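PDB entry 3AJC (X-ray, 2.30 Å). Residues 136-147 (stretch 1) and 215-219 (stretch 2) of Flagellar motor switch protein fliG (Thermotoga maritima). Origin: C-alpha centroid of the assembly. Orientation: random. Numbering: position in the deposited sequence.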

ATOM      1  N   LEU A 136       5.065   2.781  14.222  1.00 36.41           N
ATOM      2  CA  LEU A 136       5.924   3.587  15.092  1.00 37.75           C
ATOM      3  C   LEU A 136       5.368   5.014  15.175  1.00 39.18           C
ATOM      4  O   LEU A 136       5.686   5.764  16.097  1.00 40.50           O
ATOM      5  CB  LEU A 136       7.354   3.630  14.548  1.00 38.25           C
ATOM      6  CG  LEU A 136       8.190   2.349  14.623  1.00 39.03           C
ATOM      7  CD1 LEU A 136       9.507   2.555  13.878  1.00 37.68           C
ATOM      8  CD2 LEU A 136       8.446   1.979  16.081  1.00 37.98           C
ATOM      9  N   LYS A 137       4.528   5.380  14.210  1.00 39.44           N
ATOM     10  CA  LYS A 137       3.922   6.704  14.185  1.00 41.43           C
ATOM     11  C   LYS A 137       2.763   6.800  15.173  1.00 41.86           C
ATOM     12  O   LYS A 137       2.373   7.898  15.566  1.00 43.38           O
ATOM     13  CB  LYS A 137       3.380   7.023  12.784  1.00 44.05           C
ATOM     14  CG  LYS A 137       4.142   8.097  12.018  1.00 49.86           C
ATOM     15  CD  LYS A 137       5.484   7.590  11.511  1.00 52.65           C
ATOM     16  CE  LYS A 137       6.419   8.760  11.175  1.00 58.07           C
ATOM     17  NZ  LYS A 137       6.302   9.869  12.187  1.00 59.75           N
ATOM     18  N   LEU A 138       2.207   5.659  15.568  1.00 40.40           N
ATOM     19  CA  LEU A 138       1.059   5.646  16.471  1.00 41.24           C
ATOM     20  C   LEU A 138       1.403   5.848  17.938  1.00 40.67           C
ATOM     21  O   LEU A 138       2.488   5.472  18.386  1.00 39.43           O
ATOM     22  CB  LEU A 138       0.287   4.334  16.311  1.00 41.67           C
ATOM     23  CG  LEU A 138      -0.018   3.905  14.872  1.00 43.13           C
ATOM     24  CD1 LEU A 138      -0.934   2.680  14.876  1.00 43.09           C
ATOM     25  CD2 LEU A 138      -0.671   5.059  14.122  1.00 44.56           C
ATOM     26  N   ASP A 139       0.480   6.455  18.685  1.00 41.40           N
ATOM     27  CA  ASP A 139       0.707   6.664  20.109  1.00 44.16           C
ATOM     28  C   ASP A 139       0.373   5.365  20.834  1.00 43.66           C
ATOM     29  O   ASP A 139      -0.407   4.553  20.334  1.00 42.40           O
ATOM     30  CB  ASP A 139      -0.154   7.805  20.653  1.00 47.62           C
ATOM     31  CG  ASP A 139      -1.576   7.385  20.921  1.00 53.29           C
ATOM     32  OD1 ASP A 139      -2.337   7.195  19.947  1.00 55.73           O
ATOM     33  OD2 ASP A 139      -1.931   7.240  22.114  1.00 56.82           O
ATOM     34  N   ASP A 140       0.981   5.175  22.001  1.00 44.51           N
ATOM     35  CA  ASP A 140       0.802   3.973  22.807  1.00 46.42           C
ATOM     36  C   ASP A 140      -0.630   3.489  23.019  1.00 46.06           C
ATOM     37  O   ASP A 140      -0.881   2.288  22.969  1.00 46.38           O
ATOM     38  CB  ASP A 140       1.511   4.154  24.153  1.00 48.19           C
ATOM     39  CG  ASP A 140       3.021   3.964  24.046  1.00 51.29           C
ATOM     40  OD1 ASP A 140       3.599   4.334  23.004  1.00 52.56           O
ATOM     41  OD2 ASP A 140       3.635   3.448  25.006  1.00 56.14           O
ATOM     42  N   ARG A 141      -1.568   4.401  23.248  1.00 46.12           N
ATOM     43  CA  ARG A 141      -2.956   3.992  23.453  1.00 46.75           C
ATOM     44  C   ARG A 141      -3.499   3.334  22.188  1.00 44.89           C
ATOM     45  O   ARG A 141      -4.108   2.267  22.249  1.00 45.35           O
ATOM     46  CB  ARG A 141      -3.828   5.192  23.829  1.00 50.65           C
ATOM     47  CG  ARG A 141      -3.313   5.991  25.021  1.00 57.94           C
ATOM     48  CD  ARG A 141      -4.305   5.986  26.179  1.00 61.84           C
ATOM     49  NE  ARG A 141      -4.341   4.704  26.879  1.00 66.39           N
ATOM     50  CZ  ARG A 141      -5.253   4.375  27.790  1.00 68.54           C
ATOM     51  NH1 ARG A 141      -6.216   5.236  28.111  1.00 68.20           N
ATOM     52  NH2 ARG A 141      -5.203   3.188  28.386  1.00 69.79           N
ATOM     53  N   SER A 142      -3.279   3.976  21.045  1.00 42.27           N
ATOM     54  CA  SER A 142      -3.733   3.445  19.763  1.00 39.89           C
ATOM     55  C   SER A 142      -3.170   2.045  19.523  1.00 39.01           C
ATOM     56  O   SER A 142      -3.875   1.146  19.065  1.00 36.79           O
ATOM     57  CB  SER A 142      -3.298   4.368  18.621  1.00 40.60           C
ATOM     58  OG  SER A 142      -4.073   5.551  18.597  1.00 40.47           O
ATOM     59  N   ILE A 143      -1.887   1.876  19.822  1.00 38.00           N
ATOM     60  CA  ILE A 143      -1.217   0.592  19.656  1.00 38.19           C
ATOM     61  C   ILE A 143      -1.902  -0.499  20.503  1.00 38.82           C
ATOM     62  O   ILE A 143      -2.115  -1.613  20.024  1.00 37.82           O
ATOM     63  CB  ILE A 143       0.276   0.724  20.025  1.00 35.83           C
ATOM     64  CG1 ILE A 143       0.963   1.630  18.995  1.00 35.29           C
ATOM     65  CG2 ILE A 143       0.931  -0.643  20.105  1.00 36.50           C
ATOM     66  CD1 ILE A 143       2.450   1.814  19.205  1.00 31.82           C
ATOM     67  N   GLN A 144      -2.252  -0.169  21.746  1.00 39.17           N
ATOM     68  CA  GLN A 144      -2.947  -1.106  22.629  1.00 41.14           C
ATOM     69  C   GLN A 144      -4.310  -1.448  22.020  1.00 41.52           C
ATOM     70  O   GLN A 144      -4.731  -2.602  21.999  1.00 43.53           O
ATOM     71  CB  GLN A 144      -3.135  -0.484  24.014  1.00 41.60           C
ATOM     72  CG  GLN A 144      -1.857  -0.423  24.848  1.00 41.76           C
ATOM     73  CD  GLN A 144      -1.872   0.699  25.883  1.00 43.64           C
ATOM     74  OE1 GLN A 144      -2.928   1.078  26.394  1.00 45.43           O
ATOM     75  NE2 GLN A 144      -0.691   1.225  26.205  1.00 40.68           N
ATOM     76  N   LEU A 145      -4.999  -0.436  21.516  1.00 42.70           N
ATOM     77  CA  LEU A 145      -6.292  -0.642  20.879  1.00 43.37           C
ATOM     78  C   LEU A 145      -6.147  -1.728  19.800  1.00 42.57           C
ATOM     79  O   LEU A 145      -6.953  -2.660  19.710  1.00 41.22           O
ATOM     80  CB  LEU A 145      -6.745   0.662  20.220  1.00 47.09           C
ATOM     81  CG  LEU A 145      -8.231   0.866  19.924  1.00 51.93           C
ATOM     82  CD1 LEU A 145      -8.887   1.520  21.147  1.00 52.97           C
ATOM     83  CD2 LEU A 145      -8.403   1.758  18.691  1.00 53.31           C
ATOM     84  N   VAL A 146      -5.103  -1.592  18.984  1.00 39.15           N
ATOM     85  CA  VAL A 146      -4.832  -2.522  17.896  1.00 36.48           C
ATOM     86  C   VAL A 146      -4.501  -3.938  18.375  1.00 34.99           C
ATOM     87  O   VAL A 146      -5.006  -4.918  17.825  1.00 32.35           O
ATOM     88  CB  VAL A 146      -3.663  -1.986  17.016  1.00 35.74           C
ATOM     89  CG1 VAL A 146      -3.290  -2.995  15.918  1.00 29.81           C
ATOM     90  CG2 VAL A 146      -4.063  -0.654  16.403  1.00 33.99           C
ATOM     91  N   LEU A 147      -3.656  -4.036  19.397  1.00 34.96           N
ATOM     92  CA  LEU A 147      -3.237  -5.323  19.942  1.00 37.43           C
ATOM     93  C   LEU A 147      -4.382  -6.237  20.388  1.00 39.12           C
ATOM     94  O   LEU A 147      -4.332  -7.456  20.194  1.00 37.70           O
ATOM     95  CB  LEU A 147      -2.261  -5.099  21.098  1.00 36.39           C
ATOM     96  CG  LEU A 147      -0.924  -4.471  20.681  1.00 35.91           C
ATOM     97  CD1 LEU A 147      -0.001  -4.408  21.879  1.00 36.80           C
ATOM     98  CD2 LEU A 147      -0.283  -5.287  19.571  1.00 34.08           C
TER
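Stretch 2 215-219: GEIVI

A short segment with no regular secondary structure can lie against the start of a helix with very few polar contacts, and one of them may be tied into the helix cap through a side chain of the first turn. Residues 215-219 of the Thermotoga maritima flagellar motor switch protein FliG illustrate the principle. The helix of stretch 1 begins at Asp 140, with Asp 139 at the N-cap, and runs through Leu 147. Stretch 2 runs in the opposite sense: its earlier residues lie beside Leu 145 and Val 146, its middle beside Ser 142, and its last beside Leu 138 and Lys 137. The CA atoms of Ser 142 and Ile 217 are 5.6 Å apart, those of Leu 138 and Ile 219 only 4.5 Å, so the two chains draw together toward the loop that precedes the helix.

Gly 215 makes no contact with stretch 1. Its phi/psi of 54/21 falls in a region that favours glycine, and the chain then passes through Glu 216 (-113/33) before becoming extended. The CA-to-CB bond of Glu 216 points sideways, but the end of its side chain comes nearer the helix, with OE1 3.4 Å from Leu 145 CD2. The same methyl approaches the backbone even more closely, at 3.1 Å between Leu 145 CD2 and Glu 216 O, a tight packing contact.

From Ile 217 the backbone is extended, with phi/psi of -127/123 there and -112/130 at Val 218. Ile 217 spreads its side chain over several apolar partners along stretch 1. Its CG1 lies 4.4 Å from Leu 145 CD2, its CD1 4.5 Å from Val 146 CG2, and its CG2 4.4 Å from Leu 138 CD2. These are loose van der Waals distances, and they bring together side chains from the helix and from the loop before it.

Val 218 supplies the one hydrogen bond between the stretches. Its N donates to Ser 142 OG over 2.9 Å, with an N-H...acceptor angle of 158°. The serine hydroxyl in turn donates to Asp 139, with 2.7 Å between Ser 142 OG and Asp 139 OD1, so a single hydroxyl relays from the incoming backbone to the N-cap residue. The other carboxylate oxygen caps the helix, accepting from the backbone at 3.1 Å between Arg 141 N and Asp 139 OD2. Proximity alone does not make a bond: Asp 139 OD1 and Val 218 O are 3.1 Å apart, but both are acceptors.

At Ile 219 the CA-to-CB bond points away from stretch 1, yet the residue still packs against it, with CG1 4.3 Å from Leu 138 CD2. Its carbonyl makes the closest approach of all, 2.6 Å between Ile 219 O and Lys 137 O, again two acceptors and no hydrogen bond. The example thus rests on one directed bond, tied into the helix cap, and a small apolar patch centred on Ile 217.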

ATOM      1  N   GLY A 215     -12.779   6.051  13.128  1.00 79.54           N
ATOM      2  CA  GLY A 215     -12.287   7.266  13.755  1.00 78.85           C
ATOM      3  C   GLY A 215     -11.655   7.131  15.129  1.00 78.59           C
ATOM      4  O   GLY A 215     -11.561   8.119  15.858  1.00 78.35           O
ATOM      5  N   GLU A 216     -11.207   5.934  15.493  1.00 78.88           N
ATOM      6  CA  GLU A 216     -10.597   5.750  16.806  1.00 79.42           C
ATOM      7  C   GLU A 216      -9.099   5.422  16.818  1.00 78.50           C
ATOM      8  O   GLU A 216      -8.623   4.704  17.697  1.00 78.34           O
ATOM      9  CB  GLU A 216     -11.375   4.693  17.602  1.00 81.15           C
ATOM     10  CG  GLU A 216     -11.667   3.404  16.852  1.00 84.43           C
ATOM     11  CD  GLU A 216     -12.370   2.378  17.725  1.00 85.53           C
ATOM     12  OE1 GLU A 216     -11.804   2.005  18.775  1.00 86.16           O
ATOM     13  OE2 GLU A 216     -13.485   1.947  17.362  1.00 86.14           O
ATOM     14  N   ILE A 217      -8.360   5.958  15.849  1.00 77.57           N
ATOM     15  CA  ILE A 217      -6.911   5.744  15.771  1.00 77.07           C
ATOM     16  C   ILE A 217      -6.193   7.088  15.667  1.00 76.60           C
ATOM     17  O   ILE A 217      -6.447   7.877  14.755  1.00 75.75           O
ATOM     18  CB  ILE A 217      -6.521   4.851  14.563  1.00 77.83           C
ATOM     19  CG1 ILE A 217      -6.705   3.376  14.939  1.00 77.54           C
ATOM     20  CG2 ILE A 217      -5.076   5.127  14.136  1.00 77.23           C
ATOM     21  CD1 ILE A 217      -6.188   2.395  13.903  1.00 78.00           C
ATOM     22  N   VAL A 218      -5.287   7.330  16.608  1.00 76.33           N
ATOM     23  CA  VAL A 218      -4.549   8.586  16.672  1.00 76.00           C
ATOM     24  C   VAL A 218      -3.059   8.473  16.357  1.00 75.81           C
ATOM     25  O   VAL A 218      -2.350   7.640  16.926  1.00 74.69           O
ATOM     26  CB  VAL A 218      -4.681   9.212  18.075  1.00 75.75           C
ATOM     27  CG1 VAL A 218      -3.953  10.545  18.119  1.00 75.59           C
ATOM     28  CG2 VAL A 218      -6.150   9.368  18.440  1.00 75.58           C
ATOM     29  N   ILE A 219      -2.586   9.332  15.457  1.00 76.14           N
ATOM     30  CA  ILE A 219      -1.175   9.342  15.081  1.00 76.54           C
ATOM     31  C   ILE A 219      -0.364  10.128  16.112  1.00 76.66           C
ATOM     32  O   ILE A 219       0.682   9.613  16.558  1.00 75.99           O
ATOM     33  CB  ILE A 219      -0.965   9.963  13.667  1.00 76.97           C
ATOM     34  CG1 ILE A 219      -1.438   8.985  12.581  1.00 77.17           C
ATOM     35  CG2 ILE A 219       0.509  10.298  13.451  1.00 76.41           C
ATOM     36  CD1 ILE A 219      -2.932   8.691  12.594  1.00 78.50           C
TER